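Local coordinates for protein arylamine n-acetyltransferase (Mycobacterium smegmatis, PDB 1W5R) that catalyses, in its natural form, the transfer of an acetyl group from acetyl-CoA to the amino nitrogen of arylamines, at residues G70-E75 with W197-H202; V98-A103 with E175-Y180; R227-H232 with I240-A245. The protein carries 1 engineered substitution. All coordinates share one frame; numbering follows the deposited sequence.

Contact 1 (G70-E75 with W197-H202); sequences GGYQYE and WYVSTH. Engineered in segment 70-75: Q73 (natural residue Cys).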
loop_
_atom_site.group_PDB
_atom_site.type_symbol
_atom_site.label_atom_id
_atom_site.label_comp_id
_atom_site.label_asym_id
_atom_site.label_seq_id
_atom_site.Cartn_x
_atom_site.Cartn_y
_atom_site.Cartn_z
ATOM N N GLY A 70 9.188 -21.570 3.726
ATOM C CA GLY A 70 8.172 -21.869 2.728
ATOM C C GLY A 70 8.800 -22.675 1.607
ATOM O O GLY A 70 9.870 -23.275 1.751
ATOM N N GLY A 71 8.141 -22.683 0.467
ATOM C CA GLY A 71 8.697 -23.335 -0.711
ATOM C C GLY A 71 7.949 -22.885 -1.934
ATOM O O GLY A 71 7.097 -21.982 -1.851
ATOM N N TYR A 72 8.309 -23.455 -3.079
ATOM C CA TYR A 72 7.620 -23.121 -4.315
ATOM C C TYR A 72 6.667 -24.246 -4.752
ATOM O O TYR A 72 6.346 -25.112 -3.925
ATOM C CB TYR A 72 8.588 -22.574 -5.389
ATOM C CG TYR A 72 9.528 -23.545 -6.092
ATOM C CD1 TYR A 72 10.375 -23.066 -7.087
ATOM C CD2 TYR A 72 9.531 -24.917 -5.822
ATOM C CE1 TYR A 72 11.237 -23.903 -7.785
ATOM C CE2 TYR A 72 10.381 -25.781 -6.540
ATOM C CZ TYR A 72 11.229 -25.250 -7.528
ATOM O OH TYR A 72 12.065 -26.047 -8.280
ATOM N N GLN A 73 6.185 -24.227 -5.988
ATOM C CA GLN A 73 5.049 -25.062 -6.374
ATOM C C GLN A 73 5.222 -26.550 -6.052
ATOM O O GLN A 73 4.302 -27.199 -5.525
ATOM C CB GLN A 73 4.708 -24.868 -7.864
ATOM C CG GLN A 73 5.837 -25.001 -8.863
ATOM C CD GLN A 73 6.602 -23.692 -9.114
ATOM O OE1 GLN A 73 6.623 -22.799 -8.271
ATOM N NE2 GLN A 73 7.224 -23.587 -10.285
ATOM N N TYR A 74 6.391 -27.099 -6.377
ATOM C CA TYR A 74 6.622 -28.537 -6.149
ATOM C C TYR A 74 6.682 -28.914 -4.674
ATOM O O TYR A 74 6.320 -30.041 -4.266
ATOM C CB TYR A 74 7.906 -28.980 -6.817
ATOM C CG TYR A 74 7.919 -28.871 -8.314
ATOM C CD1 TYR A 74 8.531 -27.789 -8.951
ATOM C CD2 TYR A 74 7.309 -29.847 -9.109
ATOM C CE1 TYR A 74 8.547 -27.685 -10.349
ATOM C CE2 TYR A 74 7.322 -29.760 -10.505
ATOM C CZ TYR A 74 7.934 -28.673 -11.119
ATOM O OH TYR A 74 7.990 -28.570 -12.489
ATOM N N GLU A 75 7.154 -27.969 -3.875
ATOM C CA GLU A 75 7.286 -28.197 -2.441
ATOM C C GLU A 75 5.926 -28.119 -1.769
ATOM O O GLU A 75 5.574 -28.967 -0.944
ATOM C CB GLU A 75 8.280 -27.199 -1.834
ATOM C CG GLU A 75 9.694 -27.426 -2.338
ATOM C CD GLU A 75 10.625 -26.280 -2.027
ATOM O OE1 GLU A 75 11.610 -26.509 -1.282
ATOM O OE2 GLU A 75 10.394 -25.162 -2.552
ATOM N N TRP A 197 14.124 -29.740 -10.809
ATOM C CA TRP A 197 15.523 -29.462 -11.109
ATOM C C TRP A 197 15.651 -28.305 -12.114
ATOM O O TRP A 197 16.442 -27.371 -11.899
ATOM C CB TRP A 197 16.221 -30.727 -11.645
ATOM C CG TRP A 197 17.676 -30.488 -11.931
ATOM C CD1 TRP A 197 18.258 -30.267 -13.153
ATOM C CD2 TRP A 197 18.718 -30.379 -10.962
ATOM N NE1 TRP A 197 19.617 -30.049 -12.997
ATOM C CE2 TRP A 197 19.917 -30.113 -11.660
ATOM C CE3 TRP A 197 18.759 -30.503 -9.569
ATOM C CZ2 TRP A 197 21.144 -29.942 -11.001
ATOM C CZ3 TRP A 197 19.982 -30.341 -8.918
ATOM C CH2 TRP A 197 21.151 -30.055 -9.638
ATOM N N TYR A 198 14.888 -28.369 -13.203
ATOM C CA TYR A 198 14.888 -27.319 -14.223
ATOM C C TYR A 198 14.522 -25.951 -13.642
ATOM O O TYR A 198 15.237 -24.957 -13.823
ATOM C CB TYR A 198 13.906 -27.699 -15.336
ATOM C CG TYR A 198 13.904 -26.780 -16.542
ATOM C CD1 TYR A 198 14.920 -26.857 -17.505
ATOM C CD2 TYR A 198 12.871 -25.856 -16.744
ATOM C CE1 TYR A 198 14.922 -26.037 -18.625
ATOM C CE2 TYR A 198 12.862 -25.033 -17.870
ATOM C CZ TYR A 198 13.895 -25.126 -18.800
ATOM O OH TYR A 198 13.883 -24.306 -19.911
ATOM N N VAL A 199 13.402 -25.914 -12.921
ATOM C CA VAL A 199 12.875 -24.631 -12.434
ATOM C C VAL A 199 13.833 -24.010 -11.405
ATOM O O VAL A 199 13.943 -22.773 -11.306
ATOM C CB VAL A 199 11.469 -24.812 -11.816
ATOM C CG1 VAL A 199 10.923 -23.468 -11.350
ATOM C CG2 VAL A 199 10.504 -25.376 -12.846
ATOM N N SER A 200 14.513 -24.864 -10.637
ATOM C CA SER A 200 15.370 -24.379 -9.552
ATOM C C SER A 200 16.828 -24.164 -9.965
ATOM O O SER A 200 17.597 -23.619 -9.163
ATOM C CB SER A 200 15.272 -25.276 -8.303
ATOM O OG SER A 200 15.862 -26.550 -8.546
ATOM N N THR A 201 17.206 -24.571 -11.184
ATOM C CA THR A 201 18.621 -24.427 -11.611
ATOM C C THR A 201 18.863 -23.790 -12.969
ATOM O O THR A 201 19.981 -23.347 -13.231
ATOM C CB THR A 201 19.414 -25.750 -11.569
ATOM O OG1 THR A 201 18.916 -26.649 -12.567
ATOM C CG2 THR A 201 19.300 -26.381 -10.210
ATOM N N HIS A 202 17.868 -23.756 -13.852
ATOM C CA HIS A 202 18.122 -23.172 -15.158
ATOM C C HIS A 202 18.357 -21.659 -14.991
ATOM O O HIS A 202 17.557 -20.992 -14.336
ATOM C CB HIS A 202 16.988 -23.455 -16.137
ATOM C CG HIS A 202 17.318 -23.043 -17.536
ATOM N ND1 HIS A 202 17.273 -21.731 -17.953
ATOM C CD2 HIS A 202 17.742 -23.763 -18.602
ATOM C CE1 HIS A 202 17.642 -21.661 -19.221
ATOM N NE2 HIS A 202 17.934 -22.879 -19.637
#
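V199 sends its two methyl groups into different partners on segment 70-75, and it is the residue most covered by this contact. CG1 stands anti to the backbone N (chi1 -179°) and reaches the Y72 ring at CE1, 3.6 Å away, meeting it obliquely. CG2, the other branch, comes to the rim of the Y74 ring, close to the ring plane, 3.9 Å from CE1. The Y72 ring extends toward helix 189-201 from a CB that already faces it, and its OH passes the CB of S200 at 3.3 Å. That hydroxyl is engaged a little further back on the same helix, with OG of S196, while OG of S200 bonds to the S196 carbonyl and to the V52 backbone. No hydrogen bond joins the two segments; the direct contact is mainly van der Waals packing round V199.

Y72 sits at the N-cap of helix 73-87. The E75 carboxylate, through OE2, caps the Y72 N-H at 2.7 Å, nearly straight at 161°, and E75 also makes a salt bridge to K63.

Q73, in the first turn, is an engineered replacement for the natural cysteine, most likely the catalytic one of the family's Cys-His-Asp triad. Its chain bends at chi2 (-88°), and the amide NE2 lies 3.9 Å from V199 CG1 and is bonded to the T112 carbonyl. Strand 111-119 lies against both helices, T112 on V199, H113 on Q73 and N114 on Y74, with F41 of strand 41-42 against both Y72 and Q73.

Contact 2 (V98-A103 with E175-Y180); sequences VVWMRA and EWQPLY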
loop_
_atom_site.group_PDB
_atom_site.type_symbol
_atom_site.label_atom_id
_atom_site.label_comp_id
_atom_site.label_asym_id
_atom_site.label_seq_id
_atom_site.Cartn_x
_atom_site.Cartn_y
_atom_site.Cartn_z
ATOM N N VAL A 98 2.966 -23.069 -17.323
ATOM C CA VAL A 98 2.456 -21.764 -16.893
ATOM C C VAL A 98 2.311 -20.842 -18.088
ATOM O O VAL A 98 3.258 -20.585 -18.825
ATOM C CB VAL A 98 3.354 -21.142 -15.773
ATOM C CG1 VAL A 98 2.858 -19.728 -15.365
ATOM C CG2 VAL A 98 3.401 -22.063 -14.565
ATOM N N VAL A 99 1.094 -20.322 -18.267
ATOM C CA VAL A 99 0.811 -19.454 -19.407
ATOM C C VAL A 99 0.479 -18.033 -18.952
ATOM O O VAL A 99 0.093 -17.188 -19.768
ATOM C CB VAL A 99 -0.345 -20.012 -20.284
ATOM C CG1 VAL A 99 0.010 -21.384 -20.852
ATOM C CG2 VAL A 99 -1.657 -20.081 -19.483
ATOM N N TRP A 100 0.643 -17.778 -17.660
ATOM C CA TRP A 100 0.257 -16.494 -17.087
ATOM C C TRP A 100 0.944 -15.313 -17.779
ATOM O O TRP A 100 2.171 -15.248 -17.845
ATOM C CB TRP A 100 0.492 -16.482 -15.580
ATOM C CG TRP A 100 -0.382 -15.472 -14.897
ATOM C CD1 TRP A 100 -1.492 -14.868 -15.420
ATOM C CD2 TRP A 100 -0.246 -14.975 -13.566
ATOM N NE1 TRP A 100 -2.046 -14.015 -14.501
ATOM C CE2 TRP A 100 -1.299 -14.059 -13.353
ATOM C CE3 TRP A 100 0.669 -15.209 -12.529
ATOM C CZ2 TRP A 100 -1.462 -13.370 -12.151
ATOM C CZ3 TRP A 100 0.505 -14.526 -11.327
ATOM C CH2 TRP A 100 -0.553 -13.618 -11.150
ATOM N N MET A 101 0.124 -14.404 -18.309
ATOM C CA MET A 101 0.581 -13.177 -18.986
ATOM C C MET A 101 1.427 -13.424 -20.238
ATOM O O MET A 101 2.088 -12.507 -20.735
ATOM C CB MET A 101 1.321 -12.250 -18.011
ATOM C CG MET A 101 0.467 -11.739 -16.860
ATOM S SD MET A 101 -0.995 -10.842 -17.429
ATOM C CE MET A 101 -0.256 -9.350 -18.097
ATOM N N ARG A 102 1.400 -14.653 -20.747
ATOM C CA ARG A 102 2.112 -14.984 -21.972
ATOM C C ARG A 102 1.310 -14.546 -23.182
ATOM O O ARG A 102 0.078 -14.655 -23.191
ATOM C CB ARG A 102 2.391 -16.487 -22.062
ATOM C CG ARG A 102 3.674 -16.936 -21.398
ATOM C CD ARG A 102 4.289 -18.100 -22.178
ATOM N NE ARG A 102 5.666 -18.376 -21.770
ATOM C CZ ARG A 102 6.606 -18.872 -22.565
ATOM N NH1 ARG A 102 6.345 -19.138 -23.837
ATOM N NH2 ARG A 102 7.824 -19.094 -22.088
ATOM N N ALA A 103 2.016 -14.071 -24.205
ATOM C CA ALA A 103 1.392 -13.698 -25.467
ATOM C C ALA A 103 0.676 -14.886 -26.109
ATOM O O ALA A 103 1.049 -16.047 -25.899
ATOM C CB ALA A 103 2.427 -13.116 -26.419
ATOM N N GLU A 175 -11.072 -9.125 -14.855
ATOM C CA GLU A 175 -10.509 -9.633 -16.102
ATOM C C GLU A 175 -10.076 -11.078 -15.933
ATOM O O GLU A 175 -9.284 -11.399 -15.042
ATOM C CB GLU A 175 -9.275 -8.808 -16.523
ATOM C CG GLU A 175 -9.474 -7.848 -17.698
ATOM C CD GLU A 175 -8.150 -7.387 -18.315
ATOM O OE1 GLU A 175 -7.382 -8.242 -18.816
ATOM O OE2 GLU A 175 -7.887 -6.166 -18.309
ATOM N N TRP A 176 -10.567 -11.945 -16.806
ATOM C CA TRP A 176 -10.153 -13.342 -16.796
ATOM C C TRP A 176 -8.743 -13.497 -17.330
ATOM O O TRP A 176 -8.402 -12.934 -18.376
ATOM C CB TRP A 176 -11.143 -14.193 -17.577
ATOM C CG TRP A 176 -12.381 -14.392 -16.808
ATOM C CD1 TRP A 176 -13.514 -13.625 -16.840
ATOM C CD2 TRP A 176 -12.608 -15.410 -15.841
ATOM N NE1 TRP A 176 -14.446 -14.125 -15.961
ATOM C CE2 TRP A 176 -13.911 -15.224 -15.331
ATOM C CE3 TRP A 176 -11.831 -16.471 -15.357
ATOM C CZ2 TRP A 176 -14.456 -16.058 -14.352
ATOM C CZ3 TRP A 176 -12.362 -17.295 -14.399
ATOM C CH2 TRP A 176 -13.677 -17.094 -13.909
ATOM N N GLN A 177 -7.936 -14.246 -16.586
ATOM C CA GLN A 177 -6.528 -14.457 -16.896
ATOM C C GLN A 177 -6.204 -15.934 -16.800
ATOM O O GLN A 177 -6.344 -16.532 -15.733
ATOM C CB GLN A 177 -5.649 -13.683 -15.920
ATOM C CG GLN A 177 -5.833 -12.175 -16.073
ATOM C CD GLN A 177 -4.779 -11.360 -15.388
ATOM O OE1 GLN A 177 -4.011 -11.864 -14.568
ATOM N NE2 GLN A 177 -4.731 -10.071 -15.723
ATOM N N PRO A 178 -5.814 -16.542 -17.928
ATOM C CA PRO A 178 -5.301 -17.899 -17.869
ATOM C C PRO A 178 -4.042 -17.970 -17.000
ATOM O O PRO A 178 -3.156 -17.099 -17.098
ATOM C CB PRO A 178 -4.967 -18.198 -19.338
ATOM C CG PRO A 178 -5.882 -17.273 -20.130
ATOM C CD PRO A 178 -5.861 -16.031 -19.316
ATOM N N LEU A 179 -3.979 -18.995 -16.157
ATOM C CA LEU A 179 -2.858 -19.178 -15.240
ATOM C C LEU A 179 -1.933 -20.280 -15.736
ATOM O O LEU A 179 -0.729 -20.051 -15.908
ATOM C CB LEU A 179 -3.353 -19.505 -13.835
ATOM C CG LEU A 179 -4.301 -18.477 -13.181
ATOM C CD1 LEU A 179 -4.596 -18.947 -11.769
ATOM C CD2 LEU A 179 -3.760 -17.034 -13.201
ATOM N N TYR A 180 -2.483 -21.473 -15.959
ATOM C CA TYR A 180 -1.666 -22.565 -16.453
ATOM C C TYR A 180 -2.531 -23.590 -17.151
ATOM O O TYR A 180 -3.758 -23.592 -16.989
ATOM C CB TYR A 180 -0.862 -23.202 -15.317
ATOM C CG TYR A 180 -1.657 -23.649 -14.102
ATOM C CD1 TYR A 180 -2.340 -24.874 -14.081
ATOM C CD2 TYR A 180 -1.714 -22.850 -12.952
ATOM C CE1 TYR A 180 -3.056 -25.298 -12.946
ATOM C CE2 TYR A 180 -2.423 -23.265 -11.815
ATOM C CZ TYR A 180 -3.104 -24.491 -11.827
ATOM O OH TYR A 180 -3.773 -24.944 -10.706
HETATM O O HOH W 1 -2.700 -14.700 -18.260
#
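Strand 90-98 runs out beside strand 175-182 in the eight-stranded antiparallel sheet, its last residue V98 facing Y180 as a non-hydrogen-bonded pair, and the chain then leaves in a type II turn from V99 to R102. V99 N donates to L179 O at 3.0 Å, approaching from above the carbonyl plane, while V99 CG2 rests on P178 CB at 3.8 Å.

W100 is the most covered residue. Its indole is covered on one face by the methyl CD2 of L179, a CH-pi contact 3.7 Å from the centre of the five-membered ring and only 11° off the normal; M101 CG lies over the opposite face. At the ring edge, NE1 donates to Q177 OE1 at 2.9 Å, with the oxygen nearly in the indole plane. The Q177 chain is extended beyond CG, and its amide is turned 62° from the ring.

Strand 175-182 carries a classic beta bulge here, L179 and Y180 sharing L168 of strand 165-172 as their partner. Where the two backbones part, a water takes the M101 N-H at 2.8 Å and gives a bond to P178 O at 2.7 Å. On the V98 side of the sheet, the Y180 ring meets H113 edge-to-face; by family analogy that histidine probably belongs to the catalytic triad.

Contact 3 (R227-H232 with I240-A245); sequences RNLAVH and IRFDSA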
loop_
_atom_site.group_PDB
_atom_site.type_symbol
_atom_site.label_atom_id
_atom_site.label_comp_id
_atom_site.label_asym_id
_atom_site.label_seq_id
_atom_site.Cartn_x
_atom_site.Cartn_y
_atom_site.Cartn_z
ATOM N N ARG A 227 11.856 -5.953 -4.816
ATOM C CA ARG A 227 11.494 -4.897 -3.854
ATOM C C ARG A 227 10.001 -4.549 -3.810
ATOM O O ARG A 227 9.567 -3.747 -2.966
ATOM C CB ARG A 227 12.254 -3.609 -4.190
ATOM C CG ARG A 227 11.754 -2.956 -5.461
ATOM C CD ARG A 227 12.331 -1.552 -5.633
ATOM N NE ARG A 227 13.691 -1.541 -6.163
ATOM C CZ ARG A 227 14.743 -0.973 -5.568
ATOM N NH1 ARG A 227 14.634 -0.394 -4.375
ATOM N NH2 ARG A 227 15.921 -1.007 -6.186
ATOM N N ASN A 228 9.224 -5.155 -4.711
ATOM C CA ASN A 228 7.838 -4.769 -4.942
ATOM C C ASN A 228 6.845 -5.750 -4.342
ATOM O O ASN A 228 6.737 -6.897 -4.795
ATOM C CB ASN A 228 7.593 -4.645 -6.443
ATOM C CG ASN A 228 8.453 -3.572 -7.084
ATOM O OD1 ASN A 228 8.397 -2.402 -6.701
ATOM N ND2 ASN A 228 9.257 -3.969 -8.064
ATOM N N LEU A 229 6.122 -5.287 -3.332
ATOM C CA LEU A 229 5.083 -6.067 -2.688
ATOM C C LEU A 229 3.717 -5.640 -3.200
ATOM O O LEU A 229 3.282 -4.501 -2.974
ATOM C CB LEU A 229 5.172 -5.924 -1.172
ATOM C CG LEU A 229 4.049 -6.513 -0.325
ATOM C CD1 LEU A 229 3.932 -8.023 -0.568
ATOM C CD2 LEU A 229 4.288 -6.244 1.150
ATOM N N ALA A 230 3.040 -6.538 -3.906
ATOM C CA ALA A 230 1.661 -6.286 -4.337
ATOM C C ALA A 230 0.667 -6.892 -3.346
ATOM O O ALA A 230 0.851 -8.026 -2.873
ATOM C CB ALA A 230 1.419 -6.862 -5.728
ATOM N N VAL A 231 -0.390 -6.144 -3.049
ATOM C CA VAL A 231 -1.468 -6.631 -2.202
ATOM C C VAL A 231 -2.778 -6.442 -2.969
ATOM O O VAL A 231 -3.086 -5.344 -3.427
ATOM C CB VAL A 231 -1.534 -5.864 -0.850
ATOM C CG1 VAL A 231 -2.585 -6.499 0.054
ATOM C CG2 VAL A 231 -0.165 -5.828 -0.157
ATOM N N HIS A 232 -3.537 -7.517 -3.130
ATOM C CA HIS A 232 -4.868 -7.438 -3.709
ATOM C C HIS A 232 -5.892 -7.703 -2.615
ATOM O O HIS A 232 -5.894 -8.767 -1.992
ATOM C CB HIS A 232 -5.030 -8.456 -4.851
ATOM C CG HIS A 232 -4.382 -8.036 -6.133
ATOM N ND1 HIS A 232 -4.596 -8.692 -7.327
ATOM C CD2 HIS A 232 -3.517 -7.032 -6.407
ATOM C CE1 HIS A 232 -3.898 -8.106 -8.282
ATOM N NE2 HIS A 232 -3.231 -7.098 -7.749
ATOM N N ILE A 240 3.636 -1.762 -2.555
ATOM C CA ILE A 240 4.628 -1.306 -1.599
ATOM C C ILE A 240 6.007 -1.492 -2.226
ATOM O O ILE A 240 6.399 -2.615 -2.596
ATOM C CB ILE A 240 4.484 -2.058 -0.246
ATOM C CG1 ILE A 240 3.094 -1.800 0.350
ATOM C CG2 ILE A 240 5.594 -1.668 0.722
ATOM C CD1 ILE A 240 2.623 -2.838 1.343
ATOM N N ARG A 241 6.742 -0.395 -2.370
ATOM C CA ARG A 241 8.081 -0.447 -2.960
ATOM C C ARG A 241 9.126 -0.224 -1.873
ATOM O O ARG A 241 9.257 0.874 -1.326
ATOM C CB ARG A 241 8.224 0.594 -4.079
ATOM C CG ARG A 241 9.566 0.564 -4.803
ATOM C CD ARG A 241 9.740 1.766 -5.740
ATOM N NE ARG A 241 11.014 1.711 -6.456
ATOM C CZ ARG A 241 12.194 2.084 -5.946
ATOM N NH1 ARG A 241 12.297 2.528 -4.699
ATOM N NH2 ARG A 241 13.281 1.992 -6.694
ATOM N N PHE A 242 9.869 -1.275 -1.554
ATOM C CA PHE A 242 10.925 -1.189 -0.557
ATOM C C PHE A 242 12.162 -0.497 -1.103
ATOM O O PHE A 242 12.499 -0.606 -2.285
ATOM C CB PHE A 242 11.248 -2.601 -0.056
ATOM C CG PHE A 242 10.122 -3.224 0.710
ATOM C CD1 PHE A 242 9.443 -4.351 0.207
ATOM C CD2 PHE A 242 9.689 -2.669 1.914
ATOM C CE1 PHE A 242 8.382 -4.910 0.919
ATOM C CE2 PHE A 242 8.641 -3.233 2.632
ATOM C CZ PHE A 242 7.981 -4.356 2.127
ATOM N N ASP A 243 12.818 0.256 -0.222
ATOM C CA ASP A 243 13.979 1.040 -0.597
ATOM C C ASP A 243 15.201 0.190 -0.927
ATOM O O ASP A 243 15.924 0.503 -1.873
ATOM C CB ASP A 243 14.350 2.004 0.530
ATOM C CG ASP A 243 13.544 3.286 0.500
ATOM O OD1 ASP A 243 12.706 3.475 -0.412
ATOM O OD2 ASP A 243 13.769 4.113 1.407
ATOM N N SER A 244 15.402 -0.875 -0.144
ATOM C CA SER A 244 16.644 -1.665 -0.163
ATOM C C SER A 244 16.406 -3.118 0.262
ATOM O O SER A 244 15.317 -3.482 0.719
ATOM C CB SER A 244 17.690 -1.041 0.782
ATOM O OG SER A 244 17.353 -1.325 2.137
ATOM N N ALA A 245 17.462 -3.927 0.159
ATOM C CA ALA A 245 17.429 -5.319 0.613
ATOM C C ALA A 245 17.081 -5.500 2.098
ATOM O O ALA A 245 16.418 -6.466 2.462
ATOM C CB ALA A 245 18.731 -6.026 0.263
HETATM O O HOH W 2 9.529 -0.511 -8.309
#
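The side chains of R227 and R241 run alongside each other in the same direction, their guanidinium groups stacked nearly parallel (planes 9° apart) with centres 4.0 Å apart. R241 NH2 sits over the centre of the R227 group, and the R227 methylene CD covers the rim of the R241 group. The stack brings two like charges together, a cost probably eased by the R227 bonds: NH1 donates, in the guanidinium plane, to F242 O and D243 O, both at 3.0 Å. NH1 lies in the plane of the F242 carbonyl but well above that of D243, and NH2 makes a salt bridge to D277. N228 and R241 are on the same face of the hairpin, and a water bonded to N228 OD1 also bonds weakly to R241 NE.

On the other face, L229 and I240 run side by side, CD2 to CD1 at 3.8 Å, and F242 CE1 touches L229 CB at 4.0 Å. Helix 245-255 covers this side through A251 and R255. Between the faces, L229 and I240 exchange backbone bonds in both directions, and F242 N reaches R227 O.

This is the antiparallel ladder of a beta hairpin, strands 228-233 and 236-242, whose edge I240-F242 pairs with a strand of the second subunit, while D243 bridges to R173 of that subunit.

In the fold
Along the chain, contact 2 falls wholly between the two segments of contact 1, and contact 3 follows both. Contacts 1 and 2 have centres about 20 Å apart and nearest atoms about 6 Å apart; strand 175-182 leads on to helix 189-201, and T112 and H113 of strand 111-119 lie beside both. They therefore border the same region, where the engineered Q73 takes the place of the likely catalytic cysteine. Contact 3 lies about 23 Å from each of the others, centre to centre, in the five-stranded sheet, separate from the eight-stranded sheet of contact 2. Contacts 1 and 2 thus flank the probable active site, while contact 3 lies where the sheet runs on into the second subunit.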